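Local coordinates for protein lactococcus lactis MG1363 DpsA (Lactococcus lactis, PDB 1ZS3) that binds DNA through an N-terminal helix and, as a dodecameric Dps protein of the ferritin-like superfamily, probably protects the cell's DNA during oxidative stress, at residues 24-28 / 135-139; 30-34 / 128-132; 33-39 / 92-98; 67-71 / 150-155. All coordinates share one frame. Residues are numbered along the deposited sequence.

Interaction 1 (24-28 / 135-139)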
loop_
_atom_site.group_PDB
_atom_site.type_symbol
_atom_site.label_atom_id
_atom_site.label_comp_id
_atom_site.label_asym_id
_atom_site.label_seq_id
_atom_site.Cartn_x
_atom_site.Cartn_y
_atom_site.Cartn_z
ATOM N N LYS A 24 -11.057 8.535 48.874
ATOM C CA LYS A 24 -10.456 7.266 49.302
ATOM C C LYS A 24 -9.393 6.750 48.378
ATOM O O LYS A 24 -8.846 5.692 48.655
ATOM C CB LYS A 24 -11.541 6.193 49.340
ATOM C CG LYS A 24 -11.917 5.600 47.989
ATOM C CD LYS A 24 -13.427 5.635 47.770
ATOM C CE LYS A 24 -14.205 4.613 48.640
ATOM N NZ LYS A 24 -15.576 5.131 49.007
ATOM N N PRO A 25 -8.922 7.604 47.470
ATOM C CA PRO A 25 -9.076 7.538 45.993
ATOM C C PRO A 25 -9.405 6.216 45.342
ATOM O O PRO A 25 -8.796 5.201 45.703
ATOM C CB PRO A 25 -7.716 8.038 45.473
ATOM C CG PRO A 25 -6.872 8.187 46.729
ATOM C CD PRO A 25 -7.879 8.567 47.833
ATOM N N THR A 26 -10.345 6.214 44.383
ATOM C CA THR A 26 -10.462 5.116 43.408
ATOM C C THR A 26 -9.554 5.364 42.185
ATOM O O THR A 26 -9.023 6.471 41.987
ATOM C CB THR A 26 -11.907 4.878 42.881
ATOM O OG1 THR A 26 -12.421 6.062 42.260
ATOM C CG2 THR A 26 -12.871 4.587 44.006
ATOM N N ALA A 27 -9.415 4.330 41.358
ATOM C CA ALA A 27 -8.648 4.449 40.143
ATOM C C ALA A 27 -9.328 5.513 39.257
ATOM O O ALA A 27 -8.680 6.480 38.882
ATOM C CB ALA A 27 -8.566 3.121 39.425
ATOM N N GLY A 28 -10.626 5.371 39.001
ATOM C CA GLY A 28 -11.385 6.255 38.103
ATOM C C GLY A 28 -11.378 7.701 38.532
ATOM O O GLY A 28 -11.491 8.623 37.729
ATOM N N LEU A 135 -3.338 2.060 41.689
ATOM C CA LEU A 135 -4.735 1.877 42.100
ATOM C C LEU A 135 -5.384 0.888 41.181
ATOM O O LEU A 135 -6.112 0.007 41.638
ATOM C CB LEU A 135 -5.544 3.197 42.111
ATOM C CG LEU A 135 -5.109 4.254 43.156
ATOM C CD1 LEU A 135 -6.066 5.447 43.205
ATOM C CD2 LEU A 135 -4.902 3.648 44.558
ATOM N N ALA A 136 -5.078 0.965 39.889
ATOM C CA ALA A 136 -5.739 0.126 38.909
ATOM C C ALA A 136 -5.392 -1.333 39.162
ATOM O O ALA A 136 -6.241 -2.208 38.992
ATOM C CB ALA A 136 -5.348 0.550 37.496
ATOM N N ASN A 137 -4.164 -1.595 39.608
ATOM C CA ASN A 137 -3.741 -2.950 39.868
ATOM C C ASN A 137 -4.406 -3.521 41.109
ATOM O O ASN A 137 -4.764 -4.715 41.113
ATOM C CB ASN A 137 -2.212 -3.103 39.942
ATOM C CG ASN A 137 -1.548 -3.049 38.527
ATOM O OD1 ASN A 137 -0.641 -2.263 38.307
ATOM N ND2 ASN A 137 -2.045 -3.859 37.583
ATOM N N LYS A 138 -4.550 -2.697 42.168
ATOM C CA LYS A 138 -5.271 -3.053 43.424
ATOM C C LYS A 138 -6.685 -3.386 43.067
ATOM O O LYS A 138 -7.218 -4.388 43.514
ATOM C CB LYS A 138 -5.311 -1.870 44.406
ATOM C CG LYS A 138 -4.111 -1.759 45.388
ATOM C CD LYS A 138 -3.969 -0.310 45.923
ATOM C CE LYS A 138 -2.605 -0.055 46.628
ATOM N NZ LYS A 138 -2.698 0.951 47.782
ATOM N N GLU A 139 -7.284 -2.531 42.273
ATOM C CA GLU A 139 -8.694 -2.714 41.928
ATOM C C GLU A 139 -8.904 -3.899 40.970
ATOM O O GLU A 139 -10.057 -4.219 40.675
ATOM C CB GLU A 139 -9.278 -1.401 41.364
ATOM C CG GLU A 139 -9.560 -0.390 42.473
ATOM C CD GLU A 139 -10.040 0.963 42.005
ATOM O OE1 GLU A 139 -9.670 1.925 42.715
ATOM O OE2 GLU A 139 -10.783 1.095 40.978
#
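This is a cap-and-packing contact at one end of the helical bundle, where the loop following the N-terminal helix 5-23 turns into helix 27-51 and meets the last turn of helix 111-138. Its one hydrogen bond across the segments runs from backbone to side chain: A27 N, in the first turn of its helix, donates to E139 OE1 at 2.8 Å with an N-H...O angle of 142°. First-turn amides have no helical carbonyl to bind, and here the carboxylate of E139 supplies the acceptor. T26 is the N-cap, and its OG1 takes the amide of A29, so two different side chains serve the same helix start. E139 is also shared, since its OE2 forms a salt bridge with K141.

Beside this polar end lies an apolar patch. L135 points toward the loop and sets CD1 3.8 Å from P25 CB, whose ring offers it an apolar surface, while L135 CB lies 4.0 Å from A27 CB. L135 CD1 also rests against the backbone, 3.4 Å from T26 O. A small alanine suits position 27, because the backbones are close here, with A27 CA and L135 CA 5.1 Å apart. Acceptors thus gather at a helix N-terminus, where first-turn amides lacking intrahelical acceptors and the helix dipole favour negative charge, and the carboxylate meets its amide right beside the leucine packing.

Interaction 2 (30-34 / 128-132)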
loop_
_atom_site.group_PDB
_atom_site.type_symbol
_atom_site.label_atom_id
_atom_site.label_comp_id
_atom_site.label_asym_id
_atom_site.label_seq_id
_atom_site.Cartn_x
_atom_site.Cartn_y
_atom_site.Cartn_z
ATOM N N MET A 30 -8.828 9.218 40.408
ATOM C CA MET A 30 -7.481 9.627 40.055
ATOM C C MET A 30 -7.270 9.902 38.556
ATOM O O MET A 30 -6.581 10.853 38.199
ATOM C CB MET A 30 -6.496 8.572 40.531
ATOM C CG MET A 30 -5.058 9.007 40.497
ATOM S SD MET A 30 -4.843 10.568 41.427
ATOM C CE MET A 30 -4.615 9.832 43.101
ATOM N N LEU A 31 -7.876 9.091 37.702
ATOM C CA LEU A 31 -7.763 9.212 36.257
ATOM C C LEU A 31 -8.532 10.381 35.688
ATOM O O LEU A 31 -8.353 10.714 34.512
ATOM C CB LEU A 31 -8.233 7.941 35.558
ATOM C CG LEU A 31 -7.293 6.748 35.680
ATOM C CD1 LEU A 31 -7.983 5.454 35.267
ATOM C CD2 LEU A 31 -6.032 6.991 34.873
ATOM N N GLY A 32 -9.414 10.968 36.506
ATOM C CA GLY A 32 -10.132 12.187 36.176
ATOM C C GLY A 32 -9.210 13.366 36.120
ATOM O O GLY A 32 -9.464 14.308 35.365
ATOM N N HIS A 33 -8.164 13.304 36.929
ATOM C CA HIS A 33 -7.114 14.269 36.888
ATOM C C HIS A 33 -6.175 14.012 35.684
ATOM O O HIS A 33 -5.593 14.942 35.093
ATOM C CB HIS A 33 -6.325 14.143 38.159
ATOM C CG HIS A 33 -6.997 14.681 39.409
ATOM N ND1 HIS A 33 -7.632 15.973 39.499
ATOM C CD2 HIS A 33 -7.012 14.166 40.667
ATOM C CE1 HIS A 33 -8.068 16.147 40.738
ATOM N NE2 HIS A 33 -7.658 15.115 41.477
ATOM N N VAL A 34 -5.986 12.729 35.341
ATOM C CA VAL A 34 -5.045 12.377 34.305
ATOM C C VAL A 34 -5.665 12.808 33.017
ATOM O O VAL A 34 -5.031 13.534 32.266
ATOM C CB VAL A 34 -4.759 10.886 34.265
ATOM C CG1 VAL A 34 -4.021 10.545 33.011
ATOM C CG2 VAL A 34 -3.961 10.509 35.483
ATOM N N PHE A 128 0.432 11.855 38.955
ATOM C CA PHE A 128 -0.930 11.348 38.966
ATOM C C PHE A 128 -1.128 10.011 38.234
ATOM O O PHE A 128 -2.027 9.246 38.594
ATOM C CB PHE A 128 -1.847 12.391 38.340
ATOM C CG PHE A 128 -1.928 13.677 39.103
ATOM C CD1 PHE A 128 -0.868 14.576 39.109
ATOM C CD2 PHE A 128 -3.072 13.989 39.841
ATOM C CE1 PHE A 128 -0.950 15.761 39.817
ATOM C CE2 PHE A 128 -3.146 15.172 40.542
ATOM C CZ PHE A 128 -2.086 16.064 40.527
ATOM N N ILE A 129 -0.354 9.794 37.160
ATOM C CA ILE A 129 -0.449 8.585 36.343
ATOM C C ILE A 129 0.083 7.443 37.172
ATOM O O ILE A 129 -0.553 6.413 37.259
ATOM C CB ILE A 129 0.334 8.823 35.017
ATOM C CG1 ILE A 129 -0.529 9.650 34.051
ATOM C CG2 ILE A 129 0.760 7.559 34.396
ATOM C CD1 ILE A 129 0.242 10.425 32.964
ATOM N N THR A 130 1.261 7.671 37.738
ATOM C CA THR A 130 1.911 6.755 38.672
ATOM C C THR A 130 0.924 6.153 39.667
ATOM O O THR A 130 0.871 4.936 39.842
ATOM C CB THR A 130 3.077 7.483 39.361
ATOM O OG1 THR A 130 4.269 7.297 38.579
ATOM C CG2 THR A 130 3.434 6.900 40.703
ATOM N N ARG A 131 0.142 7.021 40.285
ATOM C CA ARG A 131 -0.829 6.636 41.284
ATOM C C ARG A 131 -1.955 5.849 40.644
ATOM O O ARG A 131 -2.398 4.858 41.198
ATOM C CB ARG A 131 -1.367 7.878 42.024
ATOM C CG ARG A 131 -0.353 8.489 43.006
ATOM C CD ARG A 131 -0.942 9.522 43.998
ATOM N NE ARG A 131 -0.543 10.897 43.644
ATOM C CZ ARG A 131 -1.015 12.011 44.229
ATOM N NH1 ARG A 131 -0.563 13.203 43.822
ATOM N NH2 ARG A 131 -1.938 11.933 45.197
ATOM N N ALA A 132 -2.429 6.274 39.478
ATOM C CA ALA A 132 -3.521 5.580 38.832
ATOM C C ALA A 132 -3.105 4.133 38.385
ATOM O O ALA A 132 -3.935 3.230 38.322
ATOM C CB ALA A 132 -4.029 6.366 37.668
#
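Most striking in this helix pair is an offset edge-to-face aromatic contact in which a histidine offers the face: the edge of F128 points at the H33 ring, with centroids 5.5 Å apart and planes at 73°. ND1 of the imidazole is hydrogen-bonded to Y96 O, which probably helps fix the ring. M30 adds a Met-aromatic contact to the same phenyl ring, SD lying 4.2 Å from F128 CD2, and its flexible, unbranched chain also brings CE within 3.8 Å of R131 CD at the exposed margin. The rest of the packing is largely aliphatic. A132, with only a methyl, lets the helices approach, its CB meeting L31 CD2 at 3.5 Å and M30 CG at 4.0 Å, while V34 CG1 packs on I129 CG1 at 3.8 Å. L31 and I129 also reach helix 142-165. The local axes come within 8.9 Å and run broadly antiparallel, at 146°, the close side-chain packing expected between helices of the ferritin-like four-helix bundle characteristic of Dps proteins.

Interaction 3 (33-39 / 92-98)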
loop_
_atom_site.group_PDB
_atom_site.type_symbol
_atom_site.label_atom_id
_atom_site.label_comp_id
_atom_site.label_asym_id
_atom_site.label_seq_id
_atom_site.Cartn_x
_atom_site.Cartn_y
_atom_site.Cartn_z
ATOM N N HIS A 33 -8.164 13.304 36.929
ATOM C CA HIS A 33 -7.114 14.269 36.888
ATOM C C HIS A 33 -6.175 14.012 35.684
ATOM O O HIS A 33 -5.593 14.942 35.093
ATOM C CB HIS A 33 -6.325 14.143 38.159
ATOM C CG HIS A 33 -6.997 14.681 39.409
ATOM N ND1 HIS A 33 -7.632 15.973 39.499
ATOM C CD2 HIS A 33 -7.012 14.166 40.667
ATOM C CE1 HIS A 33 -8.068 16.147 40.738
ATOM N NE2 HIS A 33 -7.658 15.115 41.477
ATOM N N VAL A 34 -5.986 12.729 35.341
ATOM C CA VAL A 34 -5.045 12.377 34.305
ATOM C C VAL A 34 -5.665 12.808 33.017
ATOM O O VAL A 34 -5.031 13.534 32.266
ATOM C CB VAL A 34 -4.759 10.886 34.265
ATOM C CG1 VAL A 34 -4.021 10.545 33.011
ATOM C CG2 VAL A 34 -3.961 10.509 35.483
ATOM N N LEU A 35 -6.935 12.441 32.838
ATOM C CA LEU A 35 -7.678 12.773 31.632
ATOM C C LEU A 35 -7.891 14.241 31.424
ATOM O O LEU A 35 -8.033 14.703 30.278
ATOM C CB LEU A 35 -9.079 12.165 31.684
ATOM C CG LEU A 35 -9.132 10.656 31.589
ATOM C CD1 LEU A 35 -10.534 10.221 31.902
ATOM C CD2 LEU A 35 -8.728 10.224 30.174
ATOM N N SER A 36 -7.965 14.974 32.527
ATOM C CA SER A 36 -8.268 16.407 32.415
ATOM C C SER A 36 -6.967 17.062 32.016
ATOM O O SER A 36 -6.963 17.930 31.133
ATOM C CB SER A 36 -8.881 17.028 33.672
ATOM O OG SER A 36 -10.272 16.733 33.787
ATOM N N ASN A 37 -5.888 16.647 32.677
ATOM C CA ASN A 37 -4.551 17.039 32.284
ATOM C C ASN A 37 -4.283 16.780 30.796
ATOM O O ASN A 37 -3.700 17.621 30.118
ATOM C CB ASN A 37 -3.487 16.351 33.157
ATOM C CG ASN A 37 -3.408 16.946 34.573
ATOM O OD1 ASN A 37 -4.087 17.918 34.876
ATOM N ND2 ASN A 37 -2.604 16.332 35.446
ATOM N N LEU A 38 -4.717 15.631 30.277
ATOM C CA LEU A 38 -4.513 15.273 28.885
ATOM C C LEU A 38 -5.098 16.344 27.993
ATOM O O LEU A 38 -4.446 16.778 27.058
ATOM C CB LEU A 38 -5.124 13.919 28.549
ATOM C CG LEU A 38 -4.318 12.733 29.060
ATOM C CD1 LEU A 38 -5.133 11.504 28.815
ATOM C CD2 LEU A 38 -2.930 12.655 28.406
ATOM N N PHE A 39 -6.329 16.754 28.279
ATOM C CA PHE A 39 -7.025 17.668 27.397
ATOM C C PHE A 39 -6.519 19.070 27.495
ATOM O O PHE A 39 -6.540 19.793 26.490
ATOM C CB PHE A 39 -8.523 17.628 27.610
ATOM C CG PHE A 39 -9.269 17.660 26.341
ATOM C CD1 PHE A 39 -9.790 16.512 25.792
ATOM C CD2 PHE A 39 -9.374 18.828 25.648
ATOM C CE1 PHE A 39 -10.459 16.551 24.607
ATOM C CE2 PHE A 39 -10.035 18.876 24.440
ATOM C CZ PHE A 39 -10.583 17.734 23.924
ATOM N N GLU A 92 -15.531 20.561 33.806
ATOM C CA GLU A 92 -14.883 19.502 34.584
ATOM C C GLU A 92 -13.378 19.416 34.299
ATOM O O GLU A 92 -12.627 19.030 35.187
ATOM C CB GLU A 92 -15.520 18.124 34.413
ATOM C CG GLU A 92 -16.873 18.066 33.733
ATOM C CD GLU A 92 -17.633 16.800 34.046
ATOM O OE1 GLU A 92 -18.380 16.359 33.149
ATOM O OE2 GLU A 92 -17.453 16.224 35.149
ATOM N N PHE A 93 -12.931 19.790 33.090
ATOM C CA PHE A 93 -11.516 19.767 32.811
ATOM C C PHE A 93 -10.818 20.773 33.708
ATOM O O PHE A 93 -9.807 20.452 34.321
ATOM C CB PHE A 93 -11.190 20.004 31.323
ATOM C CG PHE A 93 -11.690 18.920 30.373
ATOM C CD1 PHE A 93 -11.673 17.581 30.724
ATOM C CD2 PHE A 93 -12.154 19.259 29.109
ATOM C CE1 PHE A 93 -12.124 16.619 29.865
ATOM C CE2 PHE A 93 -12.599 18.286 28.227
ATOM C CZ PHE A 93 -12.592 16.970 28.618
ATOM N N LEU A 94 -11.367 21.981 33.830
ATOM C CA LEU A 94 -10.760 23.015 34.661
ATOM C C LEU A 94 -10.818 22.684 36.145
ATOM O O LEU A 94 -9.827 22.931 36.839
ATOM C CB LEU A 94 -11.387 24.351 34.343
ATOM C CG LEU A 94 -10.960 24.817 32.928
ATOM C CD1 LEU A 94 -11.893 25.932 32.374
ATOM C CD2 LEU A 94 -9.495 25.269 32.985
ATOM N N LYS A 95 -11.879 22.043 36.591
ATOM C CA LYS A 95 -11.943 21.641 37.992
ATOM C C LYS A 95 -10.835 20.632 38.380
ATOM O O LYS A 95 -10.197 20.762 39.428
ATOM C CB LYS A 95 -13.341 21.076 38.284
ATOM C CG LYS A 95 -13.621 20.682 39.745
ATOM C CD LYS A 95 -15.101 20.232 39.925
ATOM C CE LYS A 95 -15.414 19.749 41.366
ATOM N NZ LYS A 95 -15.658 18.275 41.401
ATOM N N TYR A 96 -10.601 19.640 37.526
ATOM C CA TYR A 96 -9.796 18.462 37.895
ATOM C C TYR A 96 -8.363 18.526 37.423
ATOM O O TYR A 96 -7.530 17.791 37.937
ATOM C CB TYR A 96 -10.438 17.168 37.373
ATOM C CG TYR A 96 -11.788 16.844 37.989
ATOM C CD1 TYR A 96 -12.960 17.000 37.249
ATOM C CD2 TYR A 96 -11.898 16.401 39.324
ATOM C CE1 TYR A 96 -14.204 16.731 37.788
ATOM C CE2 TYR A 96 -13.152 16.121 39.874
ATOM C CZ TYR A 96 -14.297 16.293 39.087
ATOM O OH TYR A 96 -15.556 16.045 39.565
ATOM N N HIS A 97 -8.043 19.407 36.443
ATOM C CA HIS A 97 -6.640 19.553 35.998
ATOM C C HIS A 97 -5.746 20.176 37.059
ATOM O O HIS A 97 -6.101 21.169 37.648
ATOM C CB HIS A 97 -6.548 20.355 34.674
ATOM C CG HIS A 97 -6.321 21.836 34.867
ATOM N ND1 HIS A 97 -7.339 22.782 34.884
ATOM C CD2 HIS A 97 -5.189 22.537 35.099
ATOM C CE1 HIS A 97 -6.830 24.004 35.076
ATOM N NE2 HIS A 97 -5.530 23.873 35.222
ATOM N N LYS A 98 -4.630 19.555 37.384
ATOM C CA LYS A 98 -3.708 20.155 38.343
ATOM C C LYS A 98 -2.331 20.385 37.705
ATOM O O LYS A 98 -1.935 19.696 36.790
ATOM C CB LYS A 98 -3.615 19.304 39.630
ATOM C CG LYS A 98 -4.956 18.669 40.108
ATOM C CD LYS A 98 -5.564 19.346 41.369
ATOM C CE LYS A 98 -6.758 20.254 41.022
ATOM N NZ LYS A 98 -7.792 20.350 42.118
#
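In Dps proteins a short helix sits in the long connection between the second and third helices of the four-helix bundle, and here that helix, 90-96, lies across helix 27-51 at 114°, the local axes 8.4 Å apart. Two hydrogen bonds join the segments, and both serve the place where the short helix ends. H33 ND1 donates to Y96 O at a very short 2.4 Å, with an angle of 161°, satisfying a carbonyl of the last helical turn. One turn on, N37 OD1 accepts from K98 N at 3.0 Å, so the amide of a residue already in the loop gains a partner. Histidine and asparagine suit these places because each can reach an exposed backbone group from helix 27-51.

S36 is small enough to face the crossing point, where its CA is 4.7 Å from F93 CA. Its hydroxyl is bonded back to G32 O within its own helix, so OG can sit 3.5 Å from F93 CD1 as packing. H97 ND1 makes a weak hydrogen bond, 3.4 Å, to F93 O, and E92 OE1 forms a salt bridge with K107 of the second subunit.

The apolar end also faces that subunit, whose I43 packs on both F39 and F93. These two rings lie nearly parallel, at 9°, but slid apart; instead, F39 CB sits 4.1 Å from the centroid of the F93 ring, 6° off its normal, in a CH-pi contact.

Interaction 4 (67-71 / 150-155)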
loop_
_atom_site.group_PDB
_atom_site.type_symbol
_atom_site.label_atom_id
_atom_site.label_comp_id
_atom_site.label_asym_id
_atom_site.label_seq_id
_atom_site.Cartn_x
_atom_site.Cartn_y
_atom_site.Cartn_z
ATOM N N ARG A 67 -1.577 12.701 20.058
ATOM C CA ARG A 67 -1.378 11.541 20.879
ATOM C C ARG A 67 -2.105 11.695 22.209
ATOM O O ARG A 67 -2.557 10.698 22.791
ATOM C CB ARG A 67 0.118 11.281 21.135
ATOM C CG ARG A 67 0.989 11.048 19.892
ATOM C CD ARG A 67 0.786 9.725 19.153
ATOM N NE ARG A 67 1.669 8.728 19.747
ATOM C CZ ARG A 67 1.278 7.684 20.491
ATOM N NH1 ARG A 67 2.204 6.862 21.002
ATOM N NH2 ARG A 67 -0.014 7.439 20.709
ATOM N N GLU A 68 -2.174 12.923 22.714
ATOM C CA GLU A 68 -2.832 13.178 24.001
ATOM C C GLU A 68 -4.340 12.975 23.840
ATOM O O GLU A 68 -4.966 12.415 24.717
ATOM C CB GLU A 68 -2.464 14.562 24.539
ATOM C CG GLU A 68 -0.970 14.750 24.892
ATOM C CD GLU A 68 -0.561 14.368 26.307
ATOM O OE1 GLU A 68 -0.674 15.224 27.202
ATOM O OE2 GLU A 68 -0.080 13.235 26.537
ATOM N N VAL A 69 -4.913 13.353 22.714
ATOM C CA VAL A 69 -6.305 13.055 22.418
ATOM C C VAL A 69 -6.532 11.560 22.184
ATOM O O VAL A 69 -7.607 11.051 22.453
ATOM C CB VAL A 69 -6.724 13.806 21.164
ATOM C CG1 VAL A 69 -8.131 13.382 20.665
ATOM C CG2 VAL A 69 -6.652 15.303 21.398
ATOM N N GLU A 70 -5.540 10.899 21.619
ATOM C CA GLU A 70 -5.585 9.485 21.357
ATOM C C GLU A 70 -5.665 8.691 22.650
ATOM O O GLU A 70 -6.364 7.676 22.721
ATOM C CB GLU A 70 -4.355 9.056 20.587
ATOM C CG GLU A 70 -4.584 8.673 19.124
ATOM C CD GLU A 70 -3.259 8.430 18.376
ATOM O OE1 GLU A 70 -2.520 7.449 18.714
ATOM O OE2 GLU A 70 -2.947 9.226 17.465
ATOM N N TYR A 71 -4.902 9.126 23.643
ATOM C CA TYR A 71 -4.886 8.511 24.947
ATOM C C TYR A 71 -6.161 8.905 25.700
ATOM O O TYR A 71 -6.651 8.139 26.523
ATOM C CB TYR A 71 -3.617 8.915 25.732
ATOM C CG TYR A 71 -2.429 8.072 25.364
ATOM C CD1 TYR A 71 -2.465 6.716 25.549
ATOM C CD2 TYR A 71 -1.284 8.630 24.801
ATOM C CE1 TYR A 71 -1.419 5.936 25.204
ATOM C CE2 TYR A 71 -0.216 7.838 24.447
ATOM C CZ TYR A 71 -0.306 6.483 24.642
ATOM O OH TYR A 71 0.706 5.617 24.308
ATOM N N GLU A 150 1.174 2.368 29.384
ATOM C CA GLU A 150 1.608 2.819 28.099
ATOM C C GLU A 150 1.834 4.310 28.213
ATOM O O GLU A 150 2.886 4.784 27.835
ATOM C CB GLU A 150 0.569 2.491 27.055
ATOM C CG GLU A 150 0.916 1.298 26.163
ATOM C CD GLU A 150 -0.181 1.057 25.141
ATOM O OE1 GLU A 150 -0.368 1.921 24.221
ATOM O OE2 GLU A 150 -0.899 0.040 25.322
ATOM N N LEU A 151 0.854 5.029 28.763
ATOM C CA LEU A 151 0.892 6.486 28.873
ATOM C C LEU A 151 2.080 6.988 29.700
ATOM O O LEU A 151 2.756 7.953 29.310
ATOM C CB LEU A 151 -0.414 6.954 29.498
ATOM C CG LEU A 151 -0.575 8.440 29.755
ATOM C CD1 LEU A 151 -0.222 9.263 28.540
ATOM C CD2 LEU A 151 -1.998 8.731 30.175
ATOM N N TYR A 152 2.325 6.340 30.830
ATOM C CA TYR A 152 3.464 6.631 31.640
ATOM C C TYR A 152 4.746 6.609 30.831
ATOM O O TYR A 152 5.541 7.536 30.926
ATOM C CB TYR A 152 3.533 5.600 32.742
ATOM C CG TYR A 152 4.762 5.717 33.575
ATOM C CD1 TYR A 152 5.684 4.673 33.618
ATOM C CD2 TYR A 152 5.036 6.886 34.271
ATOM C CE1 TYR A 152 6.831 4.787 34.363
ATOM C CE2 TYR A 152 6.193 7.017 35.003
ATOM C CZ TYR A 152 7.080 5.950 35.035
ATOM O OH TYR A 152 8.218 6.016 35.725
ATOM N N GLY A 153 4.953 5.565 30.024
ATOM C CA GLY A 153 6.174 5.406 29.253
ATOM C C GLY A 153 6.241 6.401 28.096
ATOM O O GLY A 153 7.311 6.872 27.779
ATOM N N TYR A 154 5.116 6.715 27.474
ATOM C CA TYR A 154 5.090 7.733 26.436
ATOM C C TYR A 154 5.479 9.115 26.974
ATOM O O TYR A 154 6.249 9.829 26.356
ATOM C CB TYR A 154 3.727 7.830 25.817
ATOM C CG TYR A 154 3.614 8.988 24.857
ATOM C CD1 TYR A 154 4.242 8.944 23.599
ATOM C CD2 TYR A 154 2.898 10.141 25.192
ATOM C CE1 TYR A 154 4.123 9.987 22.702
ATOM C CE2 TYR A 154 2.781 11.194 24.299
ATOM C CZ TYR A 154 3.411 11.109 23.062
ATOM O OH TYR A 154 3.314 12.148 22.199
ATOM N N ASN A 155 4.969 9.476 28.151
ATOM C CA ASN A 155 5.321 10.731 28.821
ATOM C C ASN A 155 6.849 10.773 29.092
ATOM O O ASN A 155 7.479 11.752 28.808
ATOM C CB ASN A 155 4.513 10.893 30.136
ATOM C CG ASN A 155 3.045 11.483 29.897
ATOM O OD1 ASN A 155 2.561 11.479 28.785
ATOM N ND2 ASN A 155 2.495 11.853 31.023
#
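E150 opens segment 150-155 at the exposed margin of two nearly antiparallel helices. Its OE1 lies 3.8 Å from Y71 OH, while its OE2 is engaged in a salt bridge with K74. L151 leaves its helix sideways and sets CD1 over the face of the Y71 ring, 4.2 Å from its centroid, a CH-pi contact that fills the gap with a branched apolar group. Y152 turns to the other side, where its OH bonds to E82 of the third subunit. Past G153, Y154 points back between the helices: its CD2 lies 3.9 Å from Y71 CE2, the rings meeting obliquely at 44°, and R67 CZ stands 4.8 Å from its ring centroid in an off-centre cation-pi contact. R67 also forms a salt bridge with E70, though its hydrogen bond is weak. N155 ND2 donates to N126 OD1, while E68 OE1 accepts from Q125 NE2.

With local axes 11.7 Å apart at 167°, long side chains such as Y71 and Y154 span the gap. Helices 55-81 and 142-165 are thus antiparallel neighbours in the bundle, with V34 and L38 of helix 27-51 and F122 and Q125 of helix 111-138 packing against residues of the contact.

In the fold
Interactions 1 and 2 follow the same helix pair, 27-51 with 111-138, from the bundle end inward; their centres are 9 Å apart, and L135 CD1 touches M30 CB at 4.1 Å. Interaction 2 shares H33 and V34 with interaction 3, centred 10 Å away, so one helical turn serves both the bundle and the short helix 90-96. Interaction 4 pairs the other two long helices and joins interaction 2 through I129 CD1, 3.3 Å from N155 ND2, and interaction 3 through L38 CD2, 3.5 Å from E68 OE2. Interactions 1 and 4, with centres 19 Å apart, do not touch. Interactions 3 and 4 each also reach another subunit of the dodecamer.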